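Local coordinates for protein endo-1,4-beta-mannanase (Eisenia fetida, PDB 5Y6T) that probably hydrolyses internal beta-1,4-mannosidic bonds of mannans as a family GH5 endo-mannanase associated with cold adaptation, at residues Val172-Ser177 and Ser191-Ala196; Ser278-Pro283 and Asn293-Phe298. One frame throughout, in Å; residues are numbered along the deposited sequence.

In the fold
Both contacts belong to a (beta/alpha)8 barrel of family GH5 and follow one another along the chain. Contact 1 lies within the long loop between strand 165-166 and helix 201-218, its centre about 20 Å from the centre of the chain. Contact 2 is deeper, about 14 Å from that centre, and packs a loop against the outward side of barrel strand 293-297. The centres of contacts 1 and 2 are about 21 Å apart; the nearest atoms of contacts 1 and 2 are about 9 Å apart. The likely active site relates them: Trp195 touches Glu167, while Glu297 hydrogen-bonds a Tris molecule, probably from the crystallisation liquor; these glutamates, after barrel strands four and seven, are consistent with the GH5 acid/base and nucleophile.

Contact 1: Val172-Ser177 and Ser191-Ala196; sequences VSAGVS and SGAGWA
Ala174 and Ala193 meet methyl to methyl, CB to CB at 3.8 Å, each with its CB directed at the opposing segment. Val172 joins more loosely from beside them: its CG1 lies 4.3 Å from Ala193 CB. The tightest approach involves backbone, with Val172 O 3.0 Å from Gly194 CA. Gly194 has a positive phi, and its CA, carrying no side chain, lets this carbonyl come so close. No hydrogen bond spans the segments, and the buried surface is a modest 143 Å².

Both segments belong to the long loop that follows the fourth strand of the GH5 (beta/alpha)8 barrel and leads into helix 201-218, whose Met201 and Leu204 pack against Val172. Thus 172-177 and 191-196 are the two limbs of an excursion without helix or strand between them, brought side by side near its base.

An ST turn sets the approach to Ala193: Ser191 OG accepts from Ala193 N at 3.1 Å, nearly straight at 164°. With chi1 at 70°, this hydroxyl is folded back over its own backbone, where the amide two residues on can reach it; the same hydroxyl also hydrogen-bonds to the carbonyl Leu188 O. Beyond Gly194, the Trp195 indole receives Gly192 O at its edge and in its plane, 3.3 Å from Trp195 CE3. Trp195 NE1 bonds to Ala121 O, and the ring meets Trp229 with the planes inclined by about 50°.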
ATOM      1  N   VAL A 172      -8.420   6.727 -12.514  1.00 19.31           N
ATOM      2  CA  VAL A 172      -7.975   6.495 -13.896  1.00 19.54           C
ATOM      3  C   VAL A 172      -9.136   6.518 -14.873  1.00 18.76           C
ATOM      4  O   VAL A 172     -10.261   6.173 -14.557  1.00 20.82           O
ATOM      5  CB  VAL A 172      -7.196   5.179 -14.055  1.00 20.15           C
ATOM      6  CG1 VAL A 172      -8.113   3.962 -14.110  1.00 20.50           C
ATOM      7  CG2 VAL A 172      -6.281   5.202 -15.292  1.00 23.48           C
ATOM      8  N   SER A 173      -8.797   6.952 -16.094  1.00 20.42           N
ATOM      9  CA  SER A 173      -9.692   6.877 -17.198  1.00 22.79           C
ATOM     10  C   SER A 173      -9.681   5.469 -17.756  1.00 23.37           C
ATOM     11  O   SER A 173      -8.717   5.025 -18.410  1.00 23.22           O
ATOM     12  CB  SER A 173      -9.272   7.919 -18.240  1.00 23.98           C
ATOM     13  OG  SER A 173     -10.338   8.029 -19.187  1.00 29.87           O
ATOM     14  N   ALA A 174     -10.733   4.768 -17.418  1.00 21.60           N
ATOM     15  CA  ALA A 174     -10.896   3.335 -17.771  1.00 24.30           C
ATOM     16  C   ALA A 174     -11.547   3.159 -19.128  1.00 22.50           C
ATOM     17  O   ALA A 174     -12.321   3.983 -19.565  1.00 25.36           O
ATOM     18  CB  ALA A 174     -11.669   2.612 -16.684  1.00 25.70           C
ATOM     19  N   GLY A 175     -11.294   2.046 -19.814  1.00 25.47           N
ATOM     20  CA  GLY A 175     -11.972   1.785 -21.080  1.00 29.28           C
ATOM     21  C   GLY A 175     -11.445   2.604 -22.257  1.00 29.06           C
ATOM     22  O   GLY A 175     -12.204   2.935 -23.159  1.00 36.05           O
ATOM     23  N   VAL A 176     -10.179   3.040 -22.215  1.00 27.95           N
ATOM     24  CA  VAL A 176      -9.617   3.934 -23.265  1.00 27.62           C
ATOM     25  C   VAL A 176      -8.502   3.196 -23.983  1.00 26.59           C
ATOM     26  O   VAL A 176      -7.590   2.654 -23.356  1.00 25.86           O
ATOM     27  CB  VAL A 176      -9.044   5.204 -22.615  1.00 28.16           C
ATOM     28  CG1 VAL A 176      -8.307   6.148 -23.568  1.00 31.04           C
ATOM     29  CG2 VAL A 176     -10.182   5.910 -21.850  1.00 32.27           C
ATOM     30  N   SER A 177      -8.621   3.107 -25.298  1.00 23.78           N
ATOM     31  CA  SER A 177      -7.607   2.491 -26.145  1.00 26.84           C
ATOM     32  C   SER A 177      -6.327   3.315 -26.240  1.00 25.56           C
ATOM     33  O   SER A 177      -6.336   4.533 -26.173  1.00 26.12           O
ATOM     34  CB  SER A 177      -8.142   2.304 -27.584  1.00 28.33           C
ATOM     35  OG  SER A 177      -9.159   1.326 -27.589  1.00 33.25           O
ATOM     36  N   SER A 191     -15.376  -2.205 -15.480  1.00 23.43           N
ATOM     37  CA  SER A 191     -14.952  -2.725 -14.158  1.00 22.68           C
ATOM     38  C   SER A 191     -15.401  -1.861 -12.998  1.00 21.56           C
ATOM     39  O   SER A 191     -15.312  -2.262 -11.875  1.00 24.31           O
ATOM     40  CB  SER A 191     -13.417  -2.797 -14.171  1.00 21.70           C
ATOM     41  OG  SER A 191     -12.848  -1.492 -14.151  1.00 22.19           O
ATOM     42  N   GLY A 192     -15.861  -0.637 -13.262  1.00 23.51           N
ATOM     43  CA  GLY A 192     -16.109   0.356 -12.249  1.00 23.29           C
ATOM     44  C   GLY A 192     -14.900   1.231 -11.852  1.00 23.91           C
ATOM     45  O   GLY A 192     -15.039   2.242 -11.111  1.00 23.98           O
ATOM     46  N   ALA A 193     -13.723   0.954 -12.408  1.00 22.61           N
ATOM     47  CA  ALA A 193     -12.559   1.871 -12.283  1.00 23.26           C
ATOM     48  C   ALA A 193     -12.910   3.295 -12.707  1.00 23.45           C
ATOM     49  O   ALA A 193     -13.757   3.532 -13.584  1.00 25.48           O
ATOM     50  CB  ALA A 193     -11.377   1.341 -13.072  1.00 23.28           C
ATOM     51  N   GLY A 194     -12.221   4.257 -12.119  1.00 22.01           N
ATOM     52  CA  GLY A 194     -12.439   5.656 -12.491  1.00 20.74           C
ATOM     53  C   GLY A 194     -13.624   6.299 -11.798  1.00 21.61           C
ATOM     54  O   GLY A 194     -14.198   7.265 -12.279  1.00 22.95           O
ATOM     55  N   TRP A 195     -13.973   5.783 -10.631  1.00 21.20           N
ATOM     56  CA  TRP A 195     -15.129   6.344  -9.880  1.00 20.90           C
ATOM     57  C   TRP A 195     -14.832   7.735  -9.317  1.00 23.51           C
ATOM     58  O   TRP A 195     -15.745   8.507  -9.023  1.00 24.67           O
ATOM     59  CB  TRP A 195     -15.513   5.422  -8.721  1.00 23.25           C
ATOM     60  CG  TRP A 195     -14.452   5.176  -7.672  1.00 21.09           C
ATOM     61  CD1 TRP A 195     -14.231   5.923  -6.552  1.00 20.70           C
ATOM     62  CD2 TRP A 195     -13.489   4.114  -7.635  1.00 20.21           C
ATOM     63  NE1 TRP A 195     -13.244   5.391  -5.820  1.00 20.55           N
ATOM     64  CE2 TRP A 195     -12.756   4.271  -6.456  1.00 20.56           C
ATOM     65  CE3 TRP A 195     -13.244   2.974  -8.439  1.00 21.54           C
ATOM     66  CZ2 TRP A 195     -11.733   3.382  -6.074  1.00 20.45           C
ATOM     67  CZ3 TRP A 195     -12.205   2.155  -8.112  1.00 21.85           C
ATOM     68  CH2 TRP A 195     -11.442   2.362  -6.923  1.00 23.21           C
ATOM     69  N   ALA A 196     -13.563   8.076  -9.123  1.00 20.86           N
ATOM     70  CA  ALA A 196     -13.221   9.340  -8.479  1.00 21.76           C
ATOM     71  C   ALA A 196     -12.572  10.405  -9.417  1.00 21.33           C
ATOM     72  O   ALA A 196     -12.496  11.563  -9.051  1.00 21.32           O
ATOM     73  CB  ALA A 196     -12.309   9.058  -7.276  1.00 22.08           C
TER

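Contact 2: Ser278-Pro283 and Asn293-Phe298; sequences SPLLVP and NNIGEF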
ATOM      1  N   SER A 278     -10.608 -13.197  -8.376  1.00 20.68           N
ATOM      2  CA  SER A 278     -10.261 -12.608  -7.083  1.00 21.25           C
ATOM      3  C   SER A 278      -9.112 -13.364  -6.453  1.00 19.97           C
ATOM      4  O   SER A 278      -9.135 -14.633  -6.459  1.00 19.97           O
ATOM      5  CB  SER A 278     -11.441 -12.683  -6.118  1.00 21.90           C
ATOM      6  OG  SER A 278     -11.018 -12.271  -4.819  1.00 20.09           O
ATOM      7  N   PRO A 279      -8.169 -12.626  -5.812  1.00 19.15           N
ATOM      8  CA  PRO A 279      -7.108 -13.336  -5.133  1.00 18.67           C
ATOM      9  C   PRO A 279      -7.542 -14.146  -3.946  1.00 19.18           C
ATOM     10  O   PRO A 279      -6.758 -15.025  -3.493  1.00 20.04           O
ATOM     11  CB  PRO A 279      -6.113 -12.247  -4.758  1.00 19.29           C
ATOM     12  CG  PRO A 279      -6.942 -10.983  -4.630  1.00 20.52           C
ATOM     13  CD  PRO A 279      -7.978 -11.153  -5.722  1.00 22.57           C
ATOM     14  N   LEU A 280      -8.742 -13.903  -3.433  1.00 19.92           N
ATOM     15  CA  LEU A 280      -9.272 -14.827  -2.429  1.00 21.28           C
ATOM     16  C   LEU A 280      -9.928 -16.098  -2.996  1.00 22.14           C
ATOM     17  O   LEU A 280     -10.212 -17.031  -2.233  1.00 22.90           O
ATOM     18  CB  LEU A 280     -10.245 -14.095  -1.540  1.00 20.06           C
ATOM     19  CG  LEU A 280      -9.647 -13.126  -0.527  1.00 19.48           C
ATOM     20  CD1 LEU A 280     -10.737 -12.328   0.145  1.00 21.18           C
ATOM     21  CD2 LEU A 280      -8.821 -13.856   0.541  1.00 20.64           C
ATOM     22  N   LEU A 281      -9.983 -16.205  -4.325  1.00 22.33           N
ATOM     23  CA  LEU A 281     -10.561 -17.378  -5.016  1.00 19.99           C
ATOM     24  C   LEU A 281      -9.613 -18.177  -5.846  1.00 21.89           C
ATOM     25  O   LEU A 281      -9.914 -19.332  -6.230  1.00 21.69           O
ATOM     26  CB  LEU A 281     -11.745 -16.944  -5.882  1.00 24.13           C
ATOM     27  CG  LEU A 281     -13.104 -16.795  -5.160  1.00 24.39           C
ATOM     28  CD1 LEU A 281     -13.102 -15.723  -4.113  1.00 25.22           C
ATOM     29  CD2 LEU A 281     -14.205 -16.573  -6.194  1.00 26.17           C
ATOM     30  N   VAL A 282      -8.470 -17.574  -6.233  1.00 21.64           N
ATOM     31  CA  VAL A 282      -7.472 -18.246  -7.051  1.00 21.34           C
ATOM     32  C   VAL A 282      -6.154 -18.213  -6.310  1.00 21.77           C
ATOM     33  O   VAL A 282      -5.895 -17.271  -5.522  1.00 21.07           O
ATOM     34  CB  VAL A 282      -7.318 -17.621  -8.436  1.00 22.13           C
ATOM     35  CG1 VAL A 282      -8.657 -17.580  -9.179  1.00 24.98           C
ATOM     36  CG2 VAL A 282      -6.691 -16.246  -8.366  1.00 23.39           C
ATOM     37  N   PRO A 283      -5.315 -19.215  -6.523  1.00 22.00           N
ATOM     38  CA  PRO A 283      -3.950 -19.189  -5.984  1.00 20.11           C
ATOM     39  C   PRO A 283      -3.076 -18.191  -6.707  1.00 19.85           C
ATOM     40  O   PRO A 283      -3.273 -17.925  -7.889  1.00 19.55           O
ATOM     41  CB  PRO A 283      -3.469 -20.605  -6.149  1.00 23.64           C
ATOM     42  CG  PRO A 283      -4.252 -21.135  -7.293  1.00 28.46           C
ATOM     43  CD  PRO A 283      -5.568 -20.425  -7.340  1.00 26.43           C
ATOM     44  N   ASN A 293       3.033 -11.237  -4.146  1.00 19.14           N
ATOM     45  CA  ASN A 293       1.764 -10.543  -4.162  1.00 19.55           C
ATOM     46  C   ASN A 293       1.121 -10.633  -2.817  1.00 19.47           C
ATOM     47  O   ASN A 293       0.969 -11.724  -2.297  1.00 19.38           O
ATOM     48  CB  ASN A 293       0.872 -11.240  -5.200  1.00 18.69           C
ATOM     49  CG  ASN A 293      -0.396 -10.487  -5.508  1.00 20.63           C
ATOM     50  OD1 ASN A 293      -0.541  -9.293  -5.213  1.00 20.35           O
ATOM     51  ND2 ASN A 293      -1.283 -11.141  -6.193  1.00 18.18           N
ATOM     52  N   ASN A 294       0.641  -9.500  -2.321  1.00 19.33           N
ATOM     53  CA  ASN A 294      -0.024  -9.303  -1.013  1.00 18.87           C
ATOM     54  C   ASN A 294      -1.455  -9.002  -1.213  1.00 19.46           C
ATOM     55  O   ASN A 294      -1.771  -8.157  -1.992  1.00 20.05           O
ATOM     56  CB  ASN A 294       0.687  -8.178  -0.317  1.00 22.28           C
ATOM     57  CG  ASN A 294       0.104  -7.851   1.051  1.00 22.82           C
ATOM     58  OD1 ASN A 294      -1.104  -7.826   1.241  1.00 24.29           O
ATOM     59  ND2 ASN A 294       0.969  -7.546   1.989  1.00 23.82           N
ATOM     60  N   ILE A 295      -2.382  -9.696  -0.509  1.00 19.76           N
ATOM     61  CA  ILE A 295      -3.791  -9.308  -0.598  1.00 18.80           C
ATOM     62  C   ILE A 295      -3.922  -8.150   0.422  1.00 21.68           C
ATOM     63  O   ILE A 295      -4.240  -8.388   1.618  1.00 19.61           O
ATOM     64  CB  ILE A 295      -4.738 -10.466  -0.304  1.00 18.53           C
ATOM     65  CG1 ILE A 295      -4.369 -11.731  -1.114  1.00 19.60           C
ATOM     66  CG2 ILE A 295      -6.184 -10.008  -0.525  1.00 19.59           C
ATOM     67  CD1 ILE A 295      -5.359 -12.914  -0.988  1.00 20.21           C
ATOM     68  N   GLY A 296      -3.742  -6.928  -0.083  1.00 18.23           N
ATOM     69  CA  GLY A 296      -3.506  -5.700   0.733  1.00 18.36           C
ATOM     70  C   GLY A 296      -4.750  -5.105   1.378  1.00 17.96           C
ATOM     71  O   GLY A 296      -4.663  -4.220   2.219  1.00 18.01           O
ATOM     72  N   GLU A 297      -5.941  -5.504   0.886  1.00 18.65           N
ATOM     73  CA  GLU A 297      -7.212  -5.186   1.519  1.00 17.58           C
ATOM     74  C   GLU A 297      -8.242  -6.280   1.170  1.00 19.37           C
ATOM     75  O   GLU A 297      -8.293  -6.769   0.047  1.00 19.02           O
ATOM     76  CB  GLU A 297      -7.813  -3.907   0.992  1.00 17.58           C
ATOM     77  CG  GLU A 297      -7.061  -2.596   1.229  1.00 17.19           C
ATOM     78  CD  GLU A 297      -7.789  -1.345   0.741  1.00 20.92           C
ATOM     79  OE1 GLU A 297      -9.062  -1.447   0.483  1.00 20.77           O
ATOM     80  OE2 GLU A 297      -7.122  -0.257   0.610  1.00 20.43           O
ATOM     81  N   PHE A 298      -9.088  -6.562   2.144  1.00 20.57           N
ATOM     82  CA  PHE A 298     -10.292  -7.402   2.014  1.00 20.02           C
ATOM     83  C   PHE A 298     -11.012  -7.289   3.329  1.00 20.57           C
ATOM     84  O   PHE A 298     -10.469  -6.812   4.313  1.00 19.13           O
ATOM     85  CB  PHE A 298      -9.945  -8.877   1.776  1.00 18.74           C
ATOM     86  CG  PHE A 298      -9.072  -9.475   2.823  1.00 18.89           C
ATOM     87  CD1 PHE A 298      -7.679  -9.295   2.848  1.00 19.16           C
ATOM     88  CD2 PHE A 298      -9.621 -10.110   3.907  1.00 20.72           C
ATOM     89  CE1 PHE A 298      -6.898  -9.848   3.853  1.00 21.77           C
ATOM     90  CE2 PHE A 298      -8.849 -10.602   4.930  1.00 19.64           C
ATOM     91  CZ  PHE A 298      -7.502 -10.452   4.943  1.00 21.24           C
TER
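The end methyl of Ile295 fills a shallow hollow made by Pro279 and Leu280. In the (beta/alpha)8 barrel, 293-297 is the seventh parallel strand, and Ile295 faces out from it toward helix 308-317, where it also touches Ala315. Pro279 CB, Pro279 O and Leu280 CD2 line the hollow. Ile295 CD1 comes closest to Pro279 O, at 3.6 Å. From Pro279 CB the same Ile295 CD1 stands 3.9 Å away. Ile295 reaches this far because its chain is extended, CD1 lying anti to CA (chi2 -174°).

Leu280 is itself a wedge. Its two methyls part, CD2 going to Ile295 CD1 at 3.9 Å and CD1 to Phe298, whose CB it meets while lying oblique to the ring; the two side chains run roughly perpendicular. All four touching residues are buried, and Gln311 of the helix touches both Leu280 and Phe298.

The turn of the loop is shaped by Ser278: its OG accepts from Leu280 N in an ST turn, and its carbonyl oxygen takes both Leu281 N and Val282 N. At the strand's far end, the Phe298 ring turns its edge to Ile295 O, which lies in the ring plane, 3.8 Å from Phe298 CD1.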